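Local coordinates for StAR-related lipid transfer protein 5 (Homo sapiens, PDB 2R55) that may bind cholesterol or other sterols and carry them, or other lipids, through the cell as a START domain protein, at residues T113-R118 with D136-K141; G66-G71 with F193-L198; K96-V101 with Y219-K224. One frame throughout, in Å; residues are numbered along the deposited sequence.

Interaction 1: residues T113-R118 with D136-K141; sequences TLCVSR and DLVLVK
Thr113 grips Val140 twice. Val140 N gives a nearly straight bond to Thr113 O (3.0 Å). Thr113 OG1 donates to Val140 O at 2.7 Å, reaching that carbonyl from 32° out of its plane. A first torsion of -162° swings OG1 opposite the residue's own backbone N, over to the neighbouring strand. This end is partly exposed. With an alanine here, Val140 O would probably lose its hydroxyl donor and Leu139 CD2 would lose the Thr113 CG2 methyl beside it. Further on, paired bonds join Cys115 with Val138 and Ser117 with Asp136, the shortest of these backbone bonds being Asp136 N to Ser117 O (2.8 Å). These strands, 114-120 and 132-142, form an antiparallel hairpin in the curved sheet of the helix-grip START fold. In contrast to the Thr113 end, the face of Leu114, Val116, Leu137 and Leu139 is buried and apolar. Leu137 CD1 lies 3.8 Å from Leu114 CD1 and equally near Val116 CG2, and helix 21-40 packs over the leucines through Met27 and Ser28. The other face is more polar. Cys115 SG touches Val138 CG1 at 3.6 Å, Ser117 OG meets the same methyl at 3.8 Å, and Asp136 OD2 is hydrogen-bonded to Asn171.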
# COMPACT_ATOMS: atom_id res chain seq x y z
N THR A 113 7.36 15.88 -3.59
CA THR A 113 7.15 14.47 -3.83
C THR A 113 7.15 13.60 -2.54
O THR A 113 7.00 12.37 -2.60
CB THR A 113 8.23 13.98 -4.83
OG1 THR A 113 7.82 12.74 -5.40
CG2 THR A 113 9.61 13.85 -4.16
N LEU A 114 7.29 14.25 -1.39
CA LEU A 114 7.48 13.56 -0.13
C LEU A 114 6.58 14.16 0.95
O LEU A 114 6.56 15.39 1.15
CB LEU A 114 8.97 13.65 0.26
CG LEU A 114 9.44 13.13 1.61
CD1 LEU A 114 9.11 11.67 1.74
CD2 LEU A 114 10.93 13.36 1.79
N CYS A 115 5.82 13.31 1.64
CA CYS A 115 4.80 13.78 2.57
C CYS A 115 4.42 12.77 3.68
O CYS A 115 4.71 11.58 3.58
CB CYS A 115 3.54 14.19 1.80
SG CYS A 115 2.56 12.78 1.26
N VAL A 116 3.77 13.28 4.72
CA VAL A 116 3.35 12.46 5.84
C VAL A 116 1.82 12.35 5.87
O VAL A 116 1.12 13.36 5.87
CB VAL A 116 3.91 13.00 7.17
CG1 VAL A 116 3.52 12.11 8.34
CG2 VAL A 116 5.43 13.14 7.08
N SER A 117 1.31 11.12 5.88
CA SER A 117 -0.11 10.89 5.71
C SER A 117 -0.73 10.04 6.82
O SER A 117 -0.06 9.21 7.43
CB SER A 117 -0.39 10.23 4.36
OG SER A 117 0.01 8.87 4.37
N ARG A 118 -2.01 10.29 7.08
CA ARG A 118 -2.80 9.48 8.00
C ARG A 118 -3.84 8.74 7.17
O ARG A 118 -4.50 9.33 6.33
CB ARG A 118 -3.47 10.36 9.06
CG ARG A 118 -4.46 9.63 9.98
CD ARG A 118 -4.93 10.52 11.09
NE ARG A 118 -6.34 10.28 11.40
CZ ARG A 118 -6.77 9.50 12.39
NH1 ARG A 118 -5.91 8.89 13.20
NH2 ARG A 118 -8.08 9.34 12.57
N ASP A 136 2.11 7.42 7.88
CA ASP A 136 3.23 7.03 7.01
C ASP A 136 4.07 8.18 6.45
O ASP A 136 3.55 9.25 6.12
CB ASP A 136 2.75 6.20 5.80
CG ASP A 136 1.93 4.98 6.19
OD1 ASP A 136 2.33 4.23 7.12
OD2 ASP A 136 0.86 4.78 5.55
N LEU A 137 5.37 7.94 6.34
CA LEU A 137 6.22 8.72 5.46
C LEU A 137 6.11 8.09 4.08
O LEU A 137 6.54 6.95 3.88
CB LEU A 137 7.66 8.70 5.94
CG LEU A 137 8.63 9.66 5.26
CD1 LEU A 137 8.18 11.10 5.38
CD2 LEU A 137 10.00 9.48 5.88
N VAL A 138 5.49 8.81 3.15
CA VAL A 138 5.25 8.30 1.80
C VAL A 138 5.96 9.16 0.75
O VAL A 138 5.74 10.37 0.65
CB VAL A 138 3.73 8.11 1.45
CG1 VAL A 138 2.89 9.29 1.90
CG2 VAL A 138 3.55 7.85 -0.05
N LEU A 139 6.81 8.49 -0.02
CA LEU A 139 7.62 9.10 -1.06
C LEU A 139 7.17 8.52 -2.39
O LEU A 139 7.06 7.29 -2.54
CB LEU A 139 9.11 8.82 -0.82
CG LEU A 139 10.30 9.18 -1.75
CD1 LEU A 139 10.59 8.12 -2.79
CD2 LEU A 139 10.23 10.58 -2.41
N VAL A 140 6.91 9.42 -3.34
CA VAL A 140 6.69 9.05 -4.73
C VAL A 140 8.03 9.16 -5.44
O VAL A 140 8.72 10.17 -5.34
CB VAL A 140 5.67 10.00 -5.40
CG1 VAL A 140 5.60 9.72 -6.90
CG2 VAL A 140 4.29 9.87 -4.75
N LYS A 141 8.41 8.12 -6.16
CA LYS A 141 9.65 8.11 -6.91
C LYS A 141 9.36 7.52 -8.26
O LYS A 141 8.60 6.55 -8.37
CB LYS A 141 10.71 7.28 -6.19
CG LYS A 141 12.15 7.48 -6.70
CD LYS A 141 13.13 6.64 -5.87
CE LYS A 141 14.56 6.71 -6.42
NZ LYS A 141 15.46 5.75 -5.69

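Interaction 2: residues G66-G71 with F193-L198; sequences GNLYRG and FFHTDL
The curved sheet of the helix-grip START fold brings Tyr69 and Arg70 of strand 67-75 beside Phe194 and Phe193 of the antiparallel strand 188-197. Tyr69 and Phe194 are a hydrogen-bonded pair. Tyr69 N donates to Phe194 O at 2.8 Å, and Phe194 N returns a more bent bond to Tyr69 O. That same oxygen also takes a CA-H contact from Phe193, with Phe193 CA 3.1 Å from Tyr69 O. On this face the two aromatic side chains meet only near their roots, CB of Tyr69 to CB of Phe194. Their rings then part and meet separate rings of helix 204-227: Tyr69 meets Phe211, and Phe194 meets Phe218 edge-to-face.

Leu68, Arg70 and Phe193 turn to the other face, where helix 21-40 packs. Arg70 and Phe193 run side by side. Arg70 CG comes to 3.4 Å from Phe193 CE1, so it is the aliphatic part of the arginine that touches the ring. Its guanidinium group stands almost perpendicular to the ring, 85° between planes, and forms a salt bridge with Glu72.

With chi1 at 163°, Leu68 CG lies opposite its own backbone N, and CD1 is carried over one face of the His195 imidazole. This is a CH-pi contact, with Leu68 CD1 3.8 Å from the His195 ring centroid and displaced toward its rim. The imidazole is held at both nitrogens, ND1 by Pro173 O and NE2 by Ser61 OG, which should fix its rotation. The regular pairing stops after Phe194. A water takes over, donating to Asn67 O at 2.9 Å and to Thr196 O at 2.7 Å, and its oxygen lies at the edge of the Tyr69 ring, in the ring plane.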
# COMPACT_ATOMS: atom_id res chain seq x y z
N GLY A 66 5.51 -10.38 11.76
CA GLY A 66 4.59 -10.81 10.69
C GLY A 66 5.13 -10.99 9.27
O GLY A 66 6.30 -11.33 9.06
N ASN A 67 4.25 -10.78 8.28
CA ASN A 67 4.58 -11.08 6.90
C ASN A 67 4.57 -9.88 5.96
O ASN A 67 4.04 -8.82 6.29
CB ASN A 67 3.62 -12.15 6.36
CG ASN A 67 3.63 -13.44 7.19
OD1 ASN A 67 4.68 -13.97 7.56
ND2 ASN A 67 2.44 -13.95 7.46
N LEU A 68 5.16 -10.06 4.78
CA LEU A 68 5.06 -9.10 3.69
C LEU A 68 4.28 -9.76 2.58
O LEU A 68 4.55 -10.92 2.25
CB LEU A 68 6.46 -8.70 3.21
CG LEU A 68 6.74 -8.02 1.87
CD1 LEU A 68 6.14 -6.62 1.79
CD2 LEU A 68 8.27 -7.97 1.58
N TYR A 69 3.33 -9.02 2.00
CA TYR A 69 2.42 -9.53 0.97
C TYR A 69 2.67 -8.85 -0.38
O TYR A 69 2.90 -7.64 -0.43
CB TYR A 69 0.95 -9.35 1.40
CG TYR A 69 0.55 -10.29 2.52
CD1 TYR A 69 0.68 -9.91 3.86
CD2 TYR A 69 0.08 -11.57 2.24
CE1 TYR A 69 0.34 -10.79 4.90
CE2 TYR A 69 -0.27 -12.45 3.26
CZ TYR A 69 -0.13 -12.06 4.59
OH TYR A 69 -0.46 -12.93 5.58
N ARG A 70 2.60 -9.64 -1.45
CA ARG A 70 2.92 -9.18 -2.78
C ARG A 70 1.77 -9.49 -3.72
O ARG A 70 1.38 -10.66 -3.90
CB ARG A 70 4.19 -9.88 -3.25
CG ARG A 70 4.62 -9.61 -4.71
CD ARG A 70 5.41 -10.78 -5.24
NE ARG A 70 6.31 -10.41 -6.33
CZ ARG A 70 5.94 -10.27 -7.60
NH1 ARG A 70 4.67 -10.45 -7.97
NH2 ARG A 70 6.85 -9.94 -8.51
N GLY A 71 1.21 -8.44 -4.31
CA GLY A 71 0.16 -8.55 -5.30
C GLY A 71 0.71 -8.24 -6.68
O GLY A 71 1.46 -7.28 -6.86
N PHE A 193 2.78 -4.06 -2.52
CA PHE A 193 3.20 -4.73 -1.31
C PHE A 193 2.47 -4.17 -0.11
O PHE A 193 2.48 -2.97 0.12
CB PHE A 193 4.71 -4.58 -1.13
CG PHE A 193 5.49 -5.17 -2.23
CD1 PHE A 193 5.77 -6.52 -2.24
CD2 PHE A 193 5.91 -4.39 -3.30
CE1 PHE A 193 6.47 -7.08 -3.28
CE2 PHE A 193 6.61 -4.95 -4.35
CZ PHE A 193 6.90 -6.30 -4.34
N PHE A 194 1.83 -5.07 0.63
CA PHE A 194 1.21 -4.76 1.91
C PHE A 194 2.15 -5.28 2.98
O PHE A 194 2.57 -6.44 2.94
CB PHE A 194 -0.14 -5.46 2.02
CG PHE A 194 -1.22 -4.79 1.25
CD1 PHE A 194 -0.94 -3.66 0.47
CD2 PHE A 194 -2.51 -5.28 1.27
CE1 PHE A 194 -1.96 -3.03 -0.25
CE2 PHE A 194 -3.52 -4.65 0.55
CZ PHE A 194 -3.24 -3.53 -0.20
N HIS A 195 2.51 -4.41 3.92
CA HIS A 195 3.55 -4.75 4.89
C HIS A 195 3.10 -4.22 6.21
O HIS A 195 3.76 -3.39 6.84
CB HIS A 195 4.84 -4.04 4.50
CG HIS A 195 6.08 -4.74 4.95
ND1 HIS A 195 7.32 -4.45 4.43
CD2 HIS A 195 6.27 -5.73 5.86
CE1 HIS A 195 8.22 -5.22 5.01
NE2 HIS A 195 7.61 -6.00 5.88
N THR A 196 1.95 -4.71 6.63
CA THR A 196 1.17 -4.01 7.64
C THR A 196 1.29 -4.68 8.98
O THR A 196 1.19 -5.90 9.06
CB THR A 196 -0.27 -4.00 7.21
OG1 THR A 196 -0.36 -3.23 6.02
CG2 THR A 196 -1.17 -3.41 8.30
N ASP A 197 1.50 -3.89 10.01
CA ASP A 197 1.34 -4.38 11.38
C ASP A 197 0.04 -3.84 11.93
O ASP A 197 -0.05 -2.69 12.36
CB ASP A 197 2.51 -3.96 12.26
CG ASP A 197 2.40 -4.52 13.66
OD1 ASP A 197 1.56 -5.41 13.90
OD2 ASP A 197 3.17 -4.07 14.53
N LEU A 198 -0.99 -4.67 11.91
CA LEU A 198 -2.24 -4.31 12.53
C LEU A 198 -2.09 -3.91 13.99
O LEU A 198 -2.86 -3.08 14.49
CB LEU A 198 -3.25 -5.43 12.36
CG LEU A 198 -3.67 -5.51 10.88
CD1 LEU A 198 -4.54 -6.74 10.66
CD2 LEU A 198 -4.37 -4.23 10.42
O HOH W 1 1.53 -8.03 7.44

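Interaction 3: residues K96-V101 with Y219-K224; sequences KWDENV and YANLQK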
# COMPACT_ATOMS: atom_id res chain seq x y z
N LYS A 96 -12.42 6.80 -1.99
CA LYS A 96 -13.60 6.33 -2.70
C LYS A 96 -13.63 4.80 -2.85
O LYS A 96 -14.39 4.12 -2.17
CB LYS A 96 -13.66 7.01 -4.07
CG LYS A 96 -14.90 6.72 -4.87
CD LYS A 96 -16.10 7.15 -4.10
CE LYS A 96 -17.27 7.45 -5.00
NZ LYS A 96 -18.36 7.84 -4.10
N TRP A 97 -12.78 4.28 -3.72
CA TRP A 97 -12.93 2.93 -4.24
C TRP A 97 -12.38 1.82 -3.35
O TRP A 97 -12.79 0.67 -3.49
CB TRP A 97 -12.30 2.83 -5.63
CG TRP A 97 -10.85 3.23 -5.66
CD1 TRP A 97 -10.35 4.47 -5.93
CD2 TRP A 97 -9.72 2.40 -5.39
NE1 TRP A 97 -8.98 4.46 -5.87
CE2 TRP A 97 -8.56 3.20 -5.54
CE3 TRP A 97 -9.57 1.04 -5.06
CZ2 TRP A 97 -7.27 2.69 -5.35
CZ3 TRP A 97 -8.28 0.54 -4.86
CH2 TRP A 97 -7.15 1.37 -5.01
N ASP A 98 -11.45 2.14 -2.46
CA ASP A 98 -10.81 1.10 -1.66
C ASP A 98 -11.57 0.79 -0.38
O ASP A 98 -11.55 1.57 0.58
CB ASP A 98 -9.36 1.49 -1.33
CG ASP A 98 -8.62 0.40 -0.56
OD1 ASP A 98 -8.89 -0.81 -0.74
OD2 ASP A 98 -7.73 0.78 0.22
N GLU A 99 -12.24 -0.36 -0.36
CA GLU A 99 -13.10 -0.73 0.78
C GLU A 99 -12.39 -0.63 2.13
O GLU A 99 -13.04 -0.52 3.16
CB GLU A 99 -13.73 -2.12 0.58
CG GLU A 99 -12.75 -3.30 0.58
CD GLU A 99 -13.38 -4.65 0.92
OE1 GLU A 99 -14.58 -4.86 0.63
OE2 GLU A 99 -12.66 -5.52 1.47
N ASN A 100 -11.05 -0.66 2.10
CA ASN A 100 -10.22 -0.66 3.31
C ASN A 100 -9.69 0.69 3.78
O ASN A 100 -8.76 0.75 4.59
CB ASN A 100 -9.04 -1.61 3.13
CG ASN A 100 -9.25 -2.91 3.84
OD1 ASN A 100 -9.94 -2.98 4.86
ND2 ASN A 100 -8.64 -3.96 3.32
N VAL A 101 -10.29 1.76 3.27
CA VAL A 101 -9.84 3.11 3.56
C VAL A 101 -11.04 4.02 3.75
O VAL A 101 -11.90 4.12 2.88
CB VAL A 101 -8.89 3.66 2.43
CG1 VAL A 101 -8.79 5.19 2.46
CG2 VAL A 101 -7.51 3.03 2.53
N TYR A 219 -7.41 -5.28 -5.69
CA TYR A 219 -7.30 -5.26 -7.14
C TYR A 219 -8.66 -5.30 -7.80
O TYR A 219 -8.89 -4.60 -8.79
CB TYR A 219 -6.43 -6.41 -7.66
CG TYR A 219 -4.94 -6.14 -7.59
CD1 TYR A 219 -4.26 -6.21 -6.37
CD2 TYR A 219 -4.22 -5.84 -8.74
CE1 TYR A 219 -2.91 -5.97 -6.30
CE2 TYR A 219 -2.86 -5.60 -8.68
CZ TYR A 219 -2.21 -5.67 -7.46
OH TYR A 219 -0.85 -5.43 -7.41
N ALA A 220 -9.55 -6.13 -7.27
CA ALA A 220 -10.93 -6.14 -7.74
C ALA A 220 -11.49 -4.71 -7.74
O ALA A 220 -12.03 -4.26 -8.74
CB ALA A 220 -11.79 -7.08 -6.91
N ASN A 221 -11.32 -4.00 -6.63
CA ASN A 221 -11.81 -2.61 -6.49
C ASN A 221 -11.12 -1.67 -7.45
O ASN A 221 -11.78 -0.95 -8.20
CB ASN A 221 -11.60 -2.09 -5.06
CG ASN A 221 -12.64 -2.58 -4.08
OD1 ASN A 221 -13.66 -3.17 -4.46
ND2 ASN A 221 -12.40 -2.33 -2.79
N LEU A 222 -9.79 -1.66 -7.41
CA LEU A 222 -9.00 -0.83 -8.31
C LEU A 222 -9.47 -0.91 -9.77
O LEU A 222 -9.51 0.11 -10.46
CB LEU A 222 -7.52 -1.19 -8.19
CG LEU A 222 -6.40 -0.30 -8.76
CD1 LEU A 222 -6.00 -0.74 -10.15
CD2 LEU A 222 -6.74 1.19 -8.73
N GLN A 223 -9.83 -2.11 -10.22
CA GLN A 223 -10.26 -2.34 -11.61
C GLN A 223 -11.53 -1.57 -11.94
O GLN A 223 -11.60 -0.88 -12.96
CB GLN A 223 -10.43 -3.83 -11.89
CG GLN A 223 -9.11 -4.55 -12.23
CD GLN A 223 -9.11 -6.01 -11.81
OE1 GLN A 223 -10.03 -6.49 -11.12
NE2 GLN A 223 -8.07 -6.74 -12.21
N LYS A 224 -12.53 -1.72 -11.07
CA LYS A 224 -13.81 -1.02 -11.16
C LYS A 224 -13.62 0.49 -11.30
O LYS A 224 -14.36 1.16 -12.13
CB LYS A 224 -14.66 -1.36 -9.92
CG LYS A 224 -15.96 -0.54 -9.69
CD LYS A 224 -16.37 -0.67 -8.19
CE LYS A 224 -17.29 0.46 -7.72
NZ LYS A 224 -18.75 0.22 -8.02
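Trp97 NE1 is hydrogen-bonded to the backbone O of Cys85 in helix 79-86, and the indole so held lies against Asn221 and Leu222. Leu222 covers one face of its six-membered ring. The touching atom is CD2, which stands 4.0 Å from the ring centroid and 22° off the normal, a CH-pi contact. It is shifted toward the rim, with Leu222 CD2 lying 3.7 Å from Trp97 CZ2. The two side chains run alongside each other and point the same way. A first torsion of -166° carries Leu222 CG away from its own backbone N and brings the branch along the indole. The opposite face of the indole is covered by CB of Asp98, the next residue in the chain, so the ring is sandwiched between two aliphatic groups.

Asn221 comes in at the edge. Its CB lies in the ring plane, 3.7 Å from Trp97 CE3, and its amide is turned 81° from the indole. Backbone of the helix closes in here too, Leu222 N being 3.6 Å from Trp97 CE3. The contact joins the short helix 94-97 and the loop after it to the long C-terminal helix 204-227. In START domains this helix packs across the sheet and closes over the lipid cavity.

The loop bends in a type I turn from Asp98 to Val101, with Val101 N bonded to Asp98 O at 3.0 Å. The turn brings Glu99 up to the Asn221 side chain. The two chains cross at about a right angle. This side is the more exposed one. Glu99 OE2 makes a long, weak ion pair with Arg217 of the same helix.

The three contacts lie 17 to 20 Å apart between centres, within one START domain. Interactions 1 and 2 share the curved sheet but do not touch, with nearest atoms about 8 Å apart. Interaction 1 is a local hairpin; the other two close long loops that both contain it. The segments of interactions 2 and 3 alternate along the chain: 66-71, 96-101, 193-198, 219-224. They meet, since Gly71 O and Tyr219 OH are 3.0 Å apart, a probable hydrogen bond between strand 67-75 and helix 204-227. The N-terminal helix 21-40 borders interactions 1 and 2. Helix 204-227 borders interaction 2 and builds interaction 3. Sheet and helices form the helix-grip frame in which a lipid probably binds.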